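PDB 4P5P: ThiJ/PfpI family protein from Francisella tularensis subsp. novicida, which is a flavodoxin-like DJ-1/PfpI family protein, a putative cysteine protease linked to virulence that may have glyoxalase III activity. Local coordinates for residues L23-S26 with E27-P31; D63-N66 with D67-L70; L119-Y122 with A123-G126; V197-S201 with K202-A206; T213-A216 with K217-Q221. All coordinates share one frame; numbering follows the deposited sequence. Where two conformers were deposited one is given.

Contact 1. Residues L23-S26 with E27-P31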
loop_
_atom_site.group_PDB
_atom_site.type_symbol
_atom_site.label_atom_id
_atom_site.label_comp_id
_atom_site.label_asym_id
_atom_site.label_seq_id
_atom_site.Cartn_x
_atom_site.Cartn_y
_atom_site.Cartn_z
ATOM N N LEU A 23 -0.543 -9.682 2.951
ATOM C CA LEU A 23 -1.387 -8.502 2.991
ATOM C C LEU A 23 -2.086 -8.334 4.335
ATOM O O LEU A 23 -2.567 -9.310 4.911
ATOM C CB LEU A 23 -2.436 -8.598 1.884
ATOM C CG LEU A 23 -3.627 -7.640 1.922
ATOM C CD1 LEU A 23 -3.211 -6.228 1.555
ATOM C CD2 LEU A 23 -4.701 -8.147 0.977
ATOM N N TRP A 24 -2.156 -7.086 4.809
ATOM C CA TRP A 24 -3.028 -6.759 5.940
ATOM C C TRP A 24 -4.413 -6.497 5.358
ATOM O O TRP A 24 -4.643 -5.452 4.750
ATOM C CB TRP A 24 -2.527 -5.547 6.730
ATOM C CG TRP A 24 -3.224 -5.469 8.061
ATOM C CD1 TRP A 24 -4.418 -4.869 8.330
ATOM C CD2 TRP A 24 -2.792 -6.073 9.283
ATOM N NE1 TRP A 24 -4.752 -5.054 9.655
ATOM C CE2 TRP A 24 -3.765 -5.791 10.257
ATOM C CE3 TRP A 24 -1.675 -6.829 9.644
ATOM C CZ2 TRP A 24 -3.645 -6.231 11.573
ATOM C CZ3 TRP A 24 -1.563 -7.264 10.945
ATOM C CH2 TRP A 24 -2.539 -6.967 11.889
ATOM N N LEU A 25 -5.322 -7.458 5.501
ATOM C CA LEU A 25 -6.519 -7.475 4.660
ATOM C C LEU A 25 -7.341 -6.191 4.667
ATOM O O LEU A 25 -7.764 -5.736 3.613
ATOM C CB LEU A 25 -7.418 -8.640 5.055
ATOM C CG LEU A 25 -8.625 -8.880 4.143
ATOM C CD1 LEU A 25 -8.200 -9.047 2.679
ATOM C CD2 LEU A 25 -9.421 -10.071 4.609
ATOM N N SER A 26 -7.547 -5.580 5.831
ATOM C CA SER A 26 -8.401 -4.399 5.876
ATOM C C SER A 26 -7.795 -3.188 5.158
ATOM O O SER A 26 -8.512 -2.253 4.857
ATOM C CB SER A 26 -8.733 -4.023 7.325
ATOM O OG SER A 26 -7.565 -3.698 8.061
ATOM N N GLU A 27 -6.490 -3.195 4.893
ATOM C CA GLU A 27 -5.884 -2.108 4.132
ATOM C C GLU A 27 -6.175 -2.212 2.638
ATOM O O GLU A 27 -5.948 -1.256 1.899
ATOM C CB GLU A 27 -4.381 -2.062 4.391
ATOM C CG GLU A 27 -4.120 -1.583 5.824
ATOM C CD GLU A 27 -2.696 -1.664 6.274
ATOM O OE1 GLU A 27 -2.453 -1.378 7.464
ATOM O OE2 GLU A 27 -1.823 -2.011 5.477
ATOM N N LEU A 28 -6.669 -3.382 2.216
ATOM C CA LEU A 28 -7.271 -3.545 0.904
ATOM C C LEU A 28 -8.773 -3.281 0.988
ATOM O O LEU A 28 -9.302 -2.461 0.240
ATOM C CB LEU A 28 -6.999 -4.953 0.344
ATOM C CG LEU A 28 -7.698 -5.312 -0.973
ATOM C CD1 LEU A 28 -7.283 -4.367 -2.108
ATOM C CD2 LEU A 28 -7.412 -6.747 -1.357
ATOM N N THR A 29 -9.459 -3.947 1.910
ATOM C CA THR A 29 -10.917 -3.962 1.855
ATOM C C THR A 29 -11.547 -2.656 2.346
ATOM O O THR A 29 -12.549 -2.233 1.802
ATOM C CB THR A 29 -11.503 -5.140 2.652
ATOM O OG1 THR A 29 -11.332 -4.919 4.051
ATOM C CG2 THR A 29 -10.821 -6.428 2.274
ATOM N N HIS A 30 -10.971 -2.002 3.350
ATOM C CA HIS A 30 -11.616 -0.798 3.852
ATOM C C HIS A 30 -11.478 0.347 2.841
ATOM O O HIS A 30 -12.471 0.996 2.533
ATOM C CB HIS A 30 -11.081 -0.413 5.241
ATOM C CG HIS A 30 -11.514 -1.358 6.324
ATOM N ND1 HIS A 30 -11.562 -1.001 7.655
ATOM C CD2 HIS A 30 -11.947 -2.644 6.265
ATOM C CE1 HIS A 30 -11.980 -2.031 8.370
ATOM N NE2 HIS A 30 -12.223 -3.041 7.550
ATOM N N PRO A 31 -10.284 0.564 2.265
ATOM C CA PRO A 31 -10.252 1.585 1.210
ATOM C C PRO A 31 -11.057 1.194 -0.040
ATOM O O PRO A 31 -11.649 2.062 -0.684
ATOM C CB PRO A 31 -8.752 1.727 0.911
ATOM C CG PRO A 31 -8.077 1.228 2.135
ATOM C CD PRO A 31 -8.934 0.109 2.623
#

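Contact 2. Residues D63-N66 with D67-L70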
loop_
_atom_site.group_PDB
_atom_site.type_symbol
_atom_site.label_atom_id
_atom_site.label_comp_id
_atom_site.label_asym_id
_atom_site.label_seq_id
_atom_site.Cartn_x
_atom_site.Cartn_y
_atom_site.Cartn_z
ATOM N N ASP A 63 -14.136 -8.860 11.177
ATOM C CA ASP A 63 -14.283 -7.506 10.640
ATOM C C ASP A 63 -15.316 -7.515 9.525
ATOM O O ASP A 63 -15.253 -8.336 8.600
ATOM C CB ASP A 63 -12.939 -6.964 10.123
ATOM C CG ASP A 63 -13.067 -5.592 9.474
ATOM O OD1 ASP A 63 -13.142 -4.580 10.214
ATOM O OD2 ASP A 63 -13.084 -5.509 8.226
ATOM N N TYR A 64 -16.260 -6.584 9.613
ATOM C CA TYR A 64 -17.389 -6.532 8.698
ATOM C C TYR A 64 -16.966 -6.452 7.228
ATOM O O TYR A 64 -17.427 -7.243 6.399
ATOM C CB TYR A 64 -18.276 -5.340 9.058
ATOM C CG TYR A 64 -19.456 -5.172 8.142
ATOM C CD1 TYR A 64 -20.610 -5.927 8.311
ATOM C CD2 TYR A 64 -19.411 -4.261 7.100
ATOM C CE1 TYR A 64 -21.690 -5.770 7.463
ATOM C CE2 TYR A 64 -20.474 -4.097 6.246
ATOM C CZ TYR A 64 -21.613 -4.850 6.430
ATOM O OH TYR A 64 -22.669 -4.669 5.564
ATOM N N TYR A 65 -16.089 -5.515 6.895
ATOM C CA TYR A 65 -15.747 -5.323 5.491
ATOM C C TYR A 65 -14.833 -6.432 4.980
ATOM O O TYR A 65 -14.934 -6.804 3.809
ATOM C CB TYR A 65 -15.129 -3.939 5.257
ATOM C CG TYR A 65 -16.176 -2.849 5.265
ATOM C CD1 TYR A 65 -17.108 -2.746 4.236
ATOM C CD2 TYR A 65 -16.258 -1.946 6.313
ATOM C CE1 TYR A 65 -18.084 -1.760 4.248
ATOM C CE2 TYR A 65 -17.222 -0.959 6.333
ATOM C CZ TYR A 65 -18.136 -0.865 5.303
ATOM O OH TYR A 65 -19.101 0.132 5.350
ATOM N N ASN A 66 -13.981 -6.989 5.840
ATOM C CA ASN A 66 -13.180 -8.142 5.438
ATOM C C ASN A 66 -14.082 -9.303 5.033
ATOM O O ASN A 66 -13.870 -9.942 4.003
ATOM C CB ASN A 66 -12.239 -8.597 6.556
ATOM C CG ASN A 66 -11.033 -7.693 6.719
ATOM O OD1 ASN A 66 -10.789 -6.804 5.899
ATOM N ND2 ASN A 66 -10.266 -7.928 7.777
ATOM N N ASP A 67 -15.088 -9.574 5.859
ATOM C CA ASP A 67 -16.023 -10.655 5.576
ATOM C C ASP A 67 -16.822 -10.366 4.302
ATOM O O ASP A 67 -17.062 -11.266 3.496
ATOM C CB ASP A 67 -16.976 -10.872 6.758
ATOM C CG ASP A 67 -16.327 -11.617 7.913
ATOM O OD1 ASP A 67 -15.225 -12.191 7.746
ATOM O OD2 ASP A 67 -16.951 -11.659 8.988
ATOM N N LYS A 68 -17.254 -9.120 4.132
ATOM C CA LYS A 68 -18.022 -8.733 2.949
ATOM C C LYS A 68 -17.213 -8.993 1.683
ATOM O O LYS A 68 -17.720 -9.550 0.699
ATOM C CB LYS A 68 -18.415 -7.257 3.027
ATOM C CG LYS A 68 -19.256 -6.759 1.857
ATOM C CD LYS A 68 -19.520 -5.262 1.970
ATOM C CE LYS A 68 -20.219 -4.716 0.733
ATOM N NZ LYS A 68 -21.606 -5.214 0.608
ATOM N N PHE A 69 -15.950 -8.584 1.729
ATOM C CA PHE A 69 -15.031 -8.742 0.611
ATOM C C PHE A 69 -14.870 -10.213 0.236
ATOM O O PHE A 69 -14.997 -10.587 -0.931
ATOM C CB PHE A 69 -13.692 -8.114 0.988
ATOM C CG PHE A 69 -12.753 -7.924 -0.154
ATOM C CD1 PHE A 69 -12.718 -6.731 -0.844
ATOM C CD2 PHE A 69 -11.851 -8.906 -0.488
ATOM C CE1 PHE A 69 -11.828 -6.539 -1.881
ATOM C CE2 PHE A 69 -10.950 -8.712 -1.530
ATOM C CZ PHE A 69 -10.947 -7.537 -2.221
ATOM N N LEU A 70 -14.648 -11.048 1.242
ATOM C CA LEU A 70 -14.359 -12.459 1.035
ATOM C C LEU A 70 -15.602 -13.248 0.641
ATOM O O LEU A 70 -15.493 -14.360 0.111
ATOM C CB LEU A 70 -13.741 -13.052 2.307
ATOM C CG LEU A 70 -12.430 -12.434 2.805
ATOM C CD1 LEU A 70 -12.249 -12.692 4.312
ATOM C CD2 LEU A 70 -11.260 -12.967 2.011
#

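Contact 3. Residues L119-Y122 with A123-G126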
loop_
_atom_site.group_PDB
_atom_site.type_symbol
_atom_site.label_atom_id
_atom_site.label_comp_id
_atom_site.label_asym_id
_atom_site.label_seq_id
_atom_site.Cartn_x
_atom_site.Cartn_y
_atom_site.Cartn_z
ATOM N N LEU A 119 6.036 6.330 -11.394
ATOM C CA LEU A 119 6.501 7.457 -12.216
ATOM C C LEU A 119 5.459 7.909 -13.222
ATOM O O LEU A 119 5.277 9.103 -13.443
ATOM C CB LEU A 119 7.782 7.100 -12.983
ATOM C CG LEU A 119 9.059 7.103 -12.176
ATOM C CD1 LEU A 119 10.166 6.542 -13.043
ATOM C CD2 LEU A 119 9.411 8.521 -11.694
ATOM N N ASP A 120 4.780 6.959 -13.852
ATOM C CA ASP A 120 3.791 7.316 -14.849
ATOM C C ASP A 120 2.635 8.101 -14.217
ATOM O O ASP A 120 2.223 9.141 -14.729
ATOM C CB ASP A 120 3.276 6.059 -15.555
ATOM C CG ASP A 120 2.398 6.380 -16.744
ATOM O OD1 ASP A 120 1.224 6.742 -16.517
ATOM O OD2 ASP A 120 2.884 6.267 -17.897
ATOM N N ILE A 121 2.124 7.611 -13.096
ATOM C CA ILE A 121 1.050 8.303 -12.392
ATOM C C ILE A 121 1.508 9.684 -11.891
ATOM O O ILE A 121 0.799 10.692 -12.035
ATOM C CB ILE A 121 0.547 7.455 -11.211
ATOM C CG1 ILE A 121 -0.036 6.122 -11.704
ATOM C CG2 ILE A 121 -0.492 8.228 -10.408
ATOM C CD1 ILE A 121 -1.266 6.255 -12.583
ATOM N N TYR A 122 2.699 9.724 -11.315
ATOM C CA TYR A 122 3.283 10.963 -10.805
ATOM C C TYR A 122 3.428 12.032 -11.893
ATOM O O TYR A 122 3.195 13.223 -11.651
ATOM C CB TYR A 122 4.647 10.658 -10.185
ATOM C CG TYR A 122 5.276 11.794 -9.410
ATOM C CD1 TYR A 122 4.628 12.357 -8.319
ATOM C CD2 TYR A 122 6.536 12.279 -9.748
ATOM C CE1 TYR A 122 5.205 13.390 -7.602
ATOM C CE2 TYR A 122 7.117 13.316 -9.036
ATOM C CZ TYR A 122 6.450 13.856 -7.960
ATOM O OH TYR A 122 7.007 14.889 -7.237
ATOM N N ALA A 123 3.800 11.593 -13.093
ATOM C CA ALA A 123 4.093 12.507 -14.199
ATOM C C ALA A 123 2.845 13.225 -14.694
ATOM O O ALA A 123 2.938 14.331 -15.236
ATOM C CB ALA A 123 4.761 11.743 -15.352
ATOM N N LYS A 124 1.682 12.601 -14.532
ATOM C CA LYS A 124 0.435 13.266 -14.885
ATOM C C LYS A 124 -0.270 13.791 -13.638
ATOM O O LYS A 124 -1.451 14.129 -13.677
ATOM C CB LYS A 124 -0.468 12.327 -15.671
ATOM C CG LYS A 124 -0.880 11.073 -14.944
ATOM C CD LYS A 124 -1.654 10.176 -15.885
ATOM C CE LYS A 124 -2.518 9.186 -15.141
ATOM N NZ LYS A 124 -3.296 8.352 -16.101
ATOM N N ASN A 125 0.472 13.875 -12.537
ATOM C CA ASN A 125 -0.046 14.398 -11.275
ATOM C C ASN A 125 -1.296 13.646 -10.814
ATOM O O ASN A 125 -2.254 14.236 -10.301
ATOM C CB ASN A 125 -0.345 15.897 -11.403
ATOM C CG ASN A 125 -0.539 16.576 -10.052
ATOM O OD1 ASN A 125 0.151 16.267 -9.076
ATOM N ND2 ASN A 125 -1.490 17.502 -9.988
ATOM N N GLY A 126 -1.272 12.327 -10.997
ATOM C CA GLY A 126 -2.315 11.472 -10.477
ATOM C C GLY A 126 -2.042 11.202 -9.017
ATOM O O GLY A 126 -1.056 11.681 -8.463
#

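Contact 4. Residues V197-S201 with K202-A206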
loop_
_atom_site.group_PDB
_atom_site.type_symbol
_atom_site.label_atom_id
_atom_site.label_comp_id
_atom_site.label_asym_id
_atom_site.label_seq_id
_atom_site.Cartn_x
_atom_site.Cartn_y
_atom_site.Cartn_z
ATOM N N VAL A 197 -2.484 10.491 8.494
ATOM C CA VAL A 197 -2.393 10.554 7.046
ATOM C C VAL A 197 -1.672 11.825 6.612
ATOM O O VAL A 197 -1.988 12.920 7.068
ATOM C CB VAL A 197 -3.790 10.508 6.399
ATOM C CG1 VAL A 197 -3.701 10.598 4.877
ATOM C CG2 VAL A 197 -4.516 9.240 6.821
ATOM N N LYS A 198 -0.706 11.658 5.712
ATOM C CA LYS A 198 0.020 12.763 5.116
ATOM C C LYS A 198 -0.276 12.869 3.628
ATOM O O LYS A 198 -0.470 11.854 2.964
ATOM C CB LYS A 198 1.523 12.581 5.331
ATOM C CG LYS A 198 1.942 12.599 6.809
ATOM C CD LYS A 198 1.626 13.923 7.517
ATOM C CE LYS A 198 2.282 15.103 6.854
ATOM N NZ LYS A 198 2.126 16.366 7.629
ATOM N N SER A 199 -0.315 14.098 3.127
ATOM C CA SER A 199 -0.573 14.353 1.720
ATOM C C SER A 199 0.361 15.458 1.222
ATOM O O SER A 199 0.336 16.586 1.731
ATOM C CB SER A 199 -2.037 14.731 1.507
ATOM O OG SER A 199 -2.374 14.718 0.133
ATOM N N ASP A 200 1.178 15.127 0.232
ATOM C CA ASP A 200 2.154 16.056 -0.319
ATOM C C ASP A 200 2.271 15.787 -1.810
ATOM O O ASP A 200 2.691 14.706 -2.211
ATOM C CB ASP A 200 3.509 15.881 0.377
ATOM C CG ASP A 200 4.472 17.002 0.083
ATOM O OD1 ASP A 200 4.373 17.616 -0.998
ATOM O OD2 ASP A 200 5.343 17.266 0.921
ATOM N N SER A 201 1.879 16.759 -2.625
ATOM C CA SER A 201 1.974 16.630 -4.078
ATOM C C SER A 201 1.224 15.402 -4.613
ATOM O O SER A 201 1.687 14.748 -5.544
ATOM C CB SER A 201 3.445 16.565 -4.493
ATOM O OG SER A 201 4.164 17.654 -3.937
ATOM N N LYS A 202 0.070 15.118 -4.010
ATOM C CA LYS A 202 -0.797 13.986 -4.349
ATOM C C LYS A 202 -0.136 12.638 -4.070
ATOM O O LYS A 202 -0.602 11.603 -4.539
ATOM C CB LYS A 202 -1.256 14.071 -5.805
ATOM C CG LYS A 202 -2.254 15.197 -6.070
ATOM C CD LYS A 202 -2.780 15.065 -7.478
ATOM C CE LYS A 202 -3.889 16.019 -7.793
ATOM N NZ LYS A 202 -4.356 15.791 -9.193
ATOM N N ILE A 203 0.921 12.653 -3.261
ATOM C CA ILE A 203 1.450 11.446 -2.653
ATOM C C ILE A 203 0.846 11.366 -1.257
ATOM O O ILE A 203 1.140 12.201 -0.401
ATOM C CB ILE A 203 2.984 11.454 -2.573
ATOM C CG1 ILE A 203 3.574 11.515 -3.984
ATOM C CG2 ILE A 203 3.479 10.213 -1.820
ATOM C CD1 ILE A 203 5.076 11.771 -4.022
ATOM N N ILE A 204 0.004 10.366 -1.043
ATOM C CA ILE A 204 -0.766 10.229 0.174
ATOM C C ILE A 204 -0.279 8.999 0.913
ATOM O O ILE A 204 -0.341 7.893 0.382
ATOM C CB ILE A 204 -2.271 10.117 -0.126
ATOM C CG1 ILE A 204 -2.732 11.384 -0.859
ATOM C CG2 ILE A 204 -3.056 9.920 1.165
ATOM C CD1 ILE A 204 -4.118 11.282 -1.450
ATOM N N THR A 205 0.219 9.187 2.122
ATOM C CA THR A 205 0.701 8.073 2.920
ATOM C C THR A 205 -0.039 8.009 4.257
ATOM O O THR A 205 -0.561 9.011 4.752
ATOM C CB THR A 205 2.232 8.155 3.157
ATOM O OG1 THR A 205 2.586 9.433 3.693
ATOM C CG2 THR A 205 3.011 7.964 1.852
ATOM N N ALA A 206 -0.118 6.812 4.811
ATOM C CA ALA A 206 -0.882 6.560 6.027
ATOM C C ALA A 206 -0.089 5.603 6.903
ATOM O O ALA A 206 0.674 4.776 6.411
ATOM C CB ALA A 206 -2.256 5.998 5.698
HETATM O O HOH W 1 -1.611 16.579 -2.048
#

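Contact 5. Residues T213-A216 with K217-Q221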
loop_
_atom_site.group_PDB
_atom_site.type_symbol
_atom_site.label_atom_id
_atom_site.label_comp_id
_atom_site.label_asym_id
_atom_site.label_seq_id
_atom_site.Cartn_x
_atom_site.Cartn_y
_atom_site.Cartn_z
ATOM N N THR A 213 -9.393 4.413 7.067
ATOM C CA THR A 213 -10.572 5.216 6.746
ATOM C C THR A 213 -10.191 6.590 6.218
ATOM O O THR A 213 -10.629 7.000 5.139
ATOM C CB THR A 213 -11.488 5.383 7.984
ATOM O OG1 THR A 213 -12.091 4.126 8.297
ATOM C CG2 THR A 213 -12.587 6.398 7.735
ATOM N N ASP A 214 -9.373 7.307 6.979
ATOM C CA ASP A 214 -8.987 8.652 6.596
ATOM C C ASP A 214 -8.080 8.633 5.367
ATOM O O ASP A 214 -8.055 9.579 4.592
ATOM C CB ASP A 214 -8.290 9.350 7.758
ATOM C CG ASP A 214 -9.269 10.016 8.715
ATOM O OD1 ASP A 214 -10.495 9.790 8.603
ATOM O OD2 ASP A 214 -8.808 10.773 9.591
ATOM N N PHE A 215 -7.339 7.543 5.215
ATOM C CA PHE A 215 -6.501 7.318 4.042
ATOM C C PHE A 215 -7.380 7.321 2.805
ATOM O O PHE A 215 -7.123 8.053 1.844
ATOM C CB PHE A 215 -5.747 5.988 4.215
ATOM C CG PHE A 215 -4.917 5.548 3.027
ATOM C CD1 PHE A 215 -3.867 6.310 2.557
ATOM C CD2 PHE A 215 -5.138 4.294 2.453
ATOM C CE1 PHE A 215 -3.087 5.864 1.507
ATOM C CE2 PHE A 215 -4.363 3.848 1.407
ATOM C CZ PHE A 215 -3.341 4.622 0.942
ATOM N N ALA A 216 -8.432 6.507 2.846
ATOM C CA ALA A 216 -9.356 6.404 1.724
ATOM C C ALA A 216 -10.049 7.732 1.444
ATOM O O ALA A 216 -10.246 8.108 0.285
ATOM C CB ALA A 216 -10.392 5.322 1.997
ATOM N N LYS A 217 -10.448 8.424 2.509
ATOM C CA LYS A 217 -11.079 9.731 2.370
ATOM C C LYS A 217 -10.178 10.702 1.608
ATOM O O LYS A 217 -10.630 11.404 0.698
ATOM C CB LYS A 217 -11.421 10.325 3.740
ATOM C CG LYS A 217 -12.541 9.613 4.483
ATOM C CD LYS A 217 -12.712 10.188 5.888
ATOM C CE LYS A 217 -13.832 9.501 6.656
ATOM N NZ LYS A 217 -13.866 9.926 8.085
ATOM N N ALA A 218 -8.905 10.737 1.986
ATOM C CA ALA A 218 -7.933 11.620 1.353
ATOM C C ALA A 218 -7.733 11.279 -0.127
ATOM O O ALA A 218 -7.657 12.160 -0.977
ATOM C CB ALA A 218 -6.628 11.542 2.083
ATOM N N ILE A 219 -7.657 9.990 -0.425
ATOM C CA ILE A 219 -7.503 9.554 -1.797
ATOM C C ILE A 219 -8.687 10.004 -2.635
ATOM O O ILE A 219 -8.514 10.568 -3.715
ATOM C CB ILE A 219 -7.379 8.025 -1.862
ATOM C CG1 ILE A 219 -6.054 7.575 -1.242
ATOM C CG2 ILE A 219 -7.472 7.526 -3.306
ATOM C CD1 ILE A 219 -5.986 6.098 -0.985
ATOM N N LYS A 220 -9.892 9.745 -2.135
ATOM C CA LYS A 220 -11.102 9.978 -2.911
ATOM C C LYS A 220 -11.225 11.453 -3.241
ATOM O O LYS A 220 -11.597 11.824 -4.358
ATOM C CB LYS A 220 -12.343 9.484 -2.156
ATOM C CG LYS A 220 -13.593 9.460 -3.020
ATOM C CD LYS A 220 -14.694 8.623 -2.408
ATOM C CE LYS A 220 -15.908 8.587 -3.330
ATOM N NZ LYS A 220 -16.790 7.405 -3.099
ATOM N N GLN A 221 -10.889 12.296 -2.272
ATOM C CA GLN A 221 -10.938 13.734 -2.481
ATOM C C GLN A 221 -9.894 14.199 -3.501
ATOM O O GLN A 221 -10.178 15.060 -4.339
ATOM C CB GLN A 221 -10.730 14.462 -1.158
ATOM C CG GLN A 221 -10.895 15.963 -1.264
ATOM C CD GLN A 221 -10.927 16.629 0.093
ATOM O OE1 GLN A 221 -10.826 15.961 1.123
ATOM N NE2 GLN A 221 -11.070 17.949 0.103
#

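Contact 1. Residues L23-S26 with E27-P31
W24 and E27 meet where an extended stretch of chain winds into helix 26-35, E27 N donating to W24 O at 2.9 Å. The next carbonyl oxygen, L25 O, is gripped by two amides, T29 N lying in the carbonyl plane at 3.0 Å and L28 N well above it. H30 N closes the next turn on S26 O, while P31, which has no N-H to give, kinks the helix and rests CD on that same oxygen. H30 CG stands anti to its carbonyl carbon (chi1 -70°), which brings the imidazole back over S26: S26 CB sits 3.7 Å from the ring centroid, a CH-pi contact over one face. The ring's NE2 is bonded to D63, and T29 OG1 to N66, both next to or on helix 64-71. In this DJ-1/PfpI fold the turn lies beside the cysteine at position 132, here oxidised to 3-sulfinoalanine, whose OD1 is close to E27 OE1. The extended E27 side chain crosses that of W24 at a slant, its OE2 3.8 Å from W24 CB. L23 CD2 meets L28 CD2 at about a right angle, both residues touching M79. Separately, L25 CD1 touches T29 CG2 at 3.7 Å.

Contact 2. Residues D63-N66 with D67-L70
The first turns of helix 64-71 join D63-N66 to D67-L70, with D63 as the N-cap. D63 O receives D67 N at 3.0 Å, and three further bonds of the same i to i+4 kind follow: K68 N to Y64 O, F69 N to Y65 O and L70 N to N66 O. The capping bond itself runs from N66 N to D63 OD2, 2.9 Å long, and reaches the anti side of the carboxylate about 20° out of its plane. The same oxygen is also bonded by H30 NE2, so one carboxylate oxygen both caps the first turn and ties it to helix 26-35. N66 OD1 makes a second tie, to T29 OG1.

Y65 and K68 touch only lightly, side by side and pointing the same way, K68 CD approaching Y65 CD1 at 4.2 Å. L70 folds back over the preceding turn because its CG is anti to the carbonyl carbon (chi1 -60°), which sets L70 CD1 3.2 Å from N66 O. F69 takes the other course, CG opposite the backbone N (chi1 -167°), and its ring leaves for L28, T29 and an edge-to-face meeting with Y32. The D63 carboxylate beside the amino end of the helix should be favoured as the anion, and the nearby imidazole of H30 may strengthen that preference.

Contact 3. Residues L119-Y122 with A123-G126
K124 reaches back from the end of helix 112-123 along D120 and I121. Its CB lies 4.2 Å from I121 O. CG, placed between the backbone N and the carbonyl carbon (chi1 61°), comes in to 3.4 Å from the same I121 O, with D120 O a little farther off. CD still skirts D120 O, and CE meets I121 CD1 at 4.1 Å where the two side chains cross at a slant. The chain is extended beyond CG, and NZ at its tip bonds to the main-chain oxygen of Y93. The D120 carboxylate, though of opposite charge, remains apart from that ammonium group and forms its salt bridge with K91.

On another side of I121, the branch CG2 packs on the backbone of G126, touching its C and, at 3.7 Å, G126 CA.

At the helix end A123 N still bonds to L119 O at 2.9 Å, in the regular manner, and only weakly to D120 O. K124 N makes no more than a weak bond to I121 O, whose main donor is G126 N at 2.8 Å. N125 N, one residue earlier, bonds to Y122 O from well above the carbonyl plane. With N125 in a positive-phi conformation as the C-prime residue, this pair, the shorter-span bond within the span of the longer, is the Schellman motif, here turning the chain from helix 112-123 into strand 127-130.

Contact 4. Residues V197-S201 with K202-A206
K198 and T205 are joined by two backbone bonds, K198 N to T205 O at 2.8 Å and T205 N back to K198 O at 2.9 Å. D200 and I203 form the next hydrogen-bonded pair: D200 N reaches I203 O at 3.0 Å, whereas I203 N arrives well above the carbonyl plane of D200 O. Between and beyond these pairs the strands come closer, and I204 CA offers a C-H to K198 O. The connection is a type I' turn from D200 to I203, with S201 and K202 both at positive phi, so the two strands make a tight antiparallel hairpin at one edge of the central sheet. S201 OG donates to D200 OD1, which it meets nearly along the C-O bond, and the other oxygen of that carboxylate bonds to the backbone of E154. A water at 3.0 Å from K202 N accepts from that amide and, in one of two S199 conformers, also bonds to S199 OG.

On the face shared by V197, S199, I204 and A206, V197 CG1 touches I204 CG2 at 3.8 Å, and V197 CG2 lies against A206 CB. V197 CG1 stands opposite the backbone N (chi1 179°), beside its own carbonyl, which turns it toward I204. Helix 212-222 packs on V197, I204 and A206 of this face. On the reverse face K198 CB passes T205 OG1 at 3.7 Å; that hydroxyl bonds to the backbone N of T156, and K198 NZ pairs with E154.

Contact 5. Residues T213-A216 with K217-Q221
F215 and I219 make the aromatic contact of helix 212-222. I219 CD1 sits over the centre of the F215 ring, 3.6 Å from its centroid and 14° off the ring normal, a CH-pi contact between residues one helical turn apart. The methyl is nearest the far end of the ring, at F215 CZ. In I219, chi1 -68° puts CG1 on the side of F215 O, and the extended chi2 carries CD1 over the ring.

The charged contact lies on the solvent-facing side. K217, extended beyond CG, runs past D214 and places NZ 3.4 Å from D214 OD1, a salt bridge whose hydrogen bond is weak. K217 CE packs 3.5 Å from T213 CG2, the two side chains lying side by side and pointing the same way, and CD passes beside D214 OD1.

Four backbone bonds to the fourth residue on cross the segments, from K217 N to T213 O through to K220 N to A216 O, the latter 2.9 Å.

The buried side of the helix meets both sheet and helix: F215 rests on I204 and A206 of strand 203-206, and with I219 also meets I97 of strand 95-98, whereas A216 fits against P31, S34 and I35, and I219 touches I35 as well. An amphipathic helix laid on a central, mostly parallel sheet beside a neighbouring helix in this manner is characteristic of the flavodoxin-like alpha/beta fold.

In the fold
The five contacts follow one another along the chain, in and around the central mixed sheet of a flavodoxin-like domain. Contacts 1 and 2, with centres about 10 Å apart, touch directly, helix 64-71 lying on the outer side of helix 26-35. Contact 1 also meets contact 5 through P31 and A216, and contact 5 packs on the edge hairpin of contact 4, about 10 Å away between centres. Contact 3 touches the hairpin turn through N125 and K202. Contacts 2 and 3 are farthest apart, about 32 Å between centres. Contacts 2, 1, 5 and 4 thus form a continuous packed series along the sheet, with contact 1 reaching the oxidised cysteine at position 132.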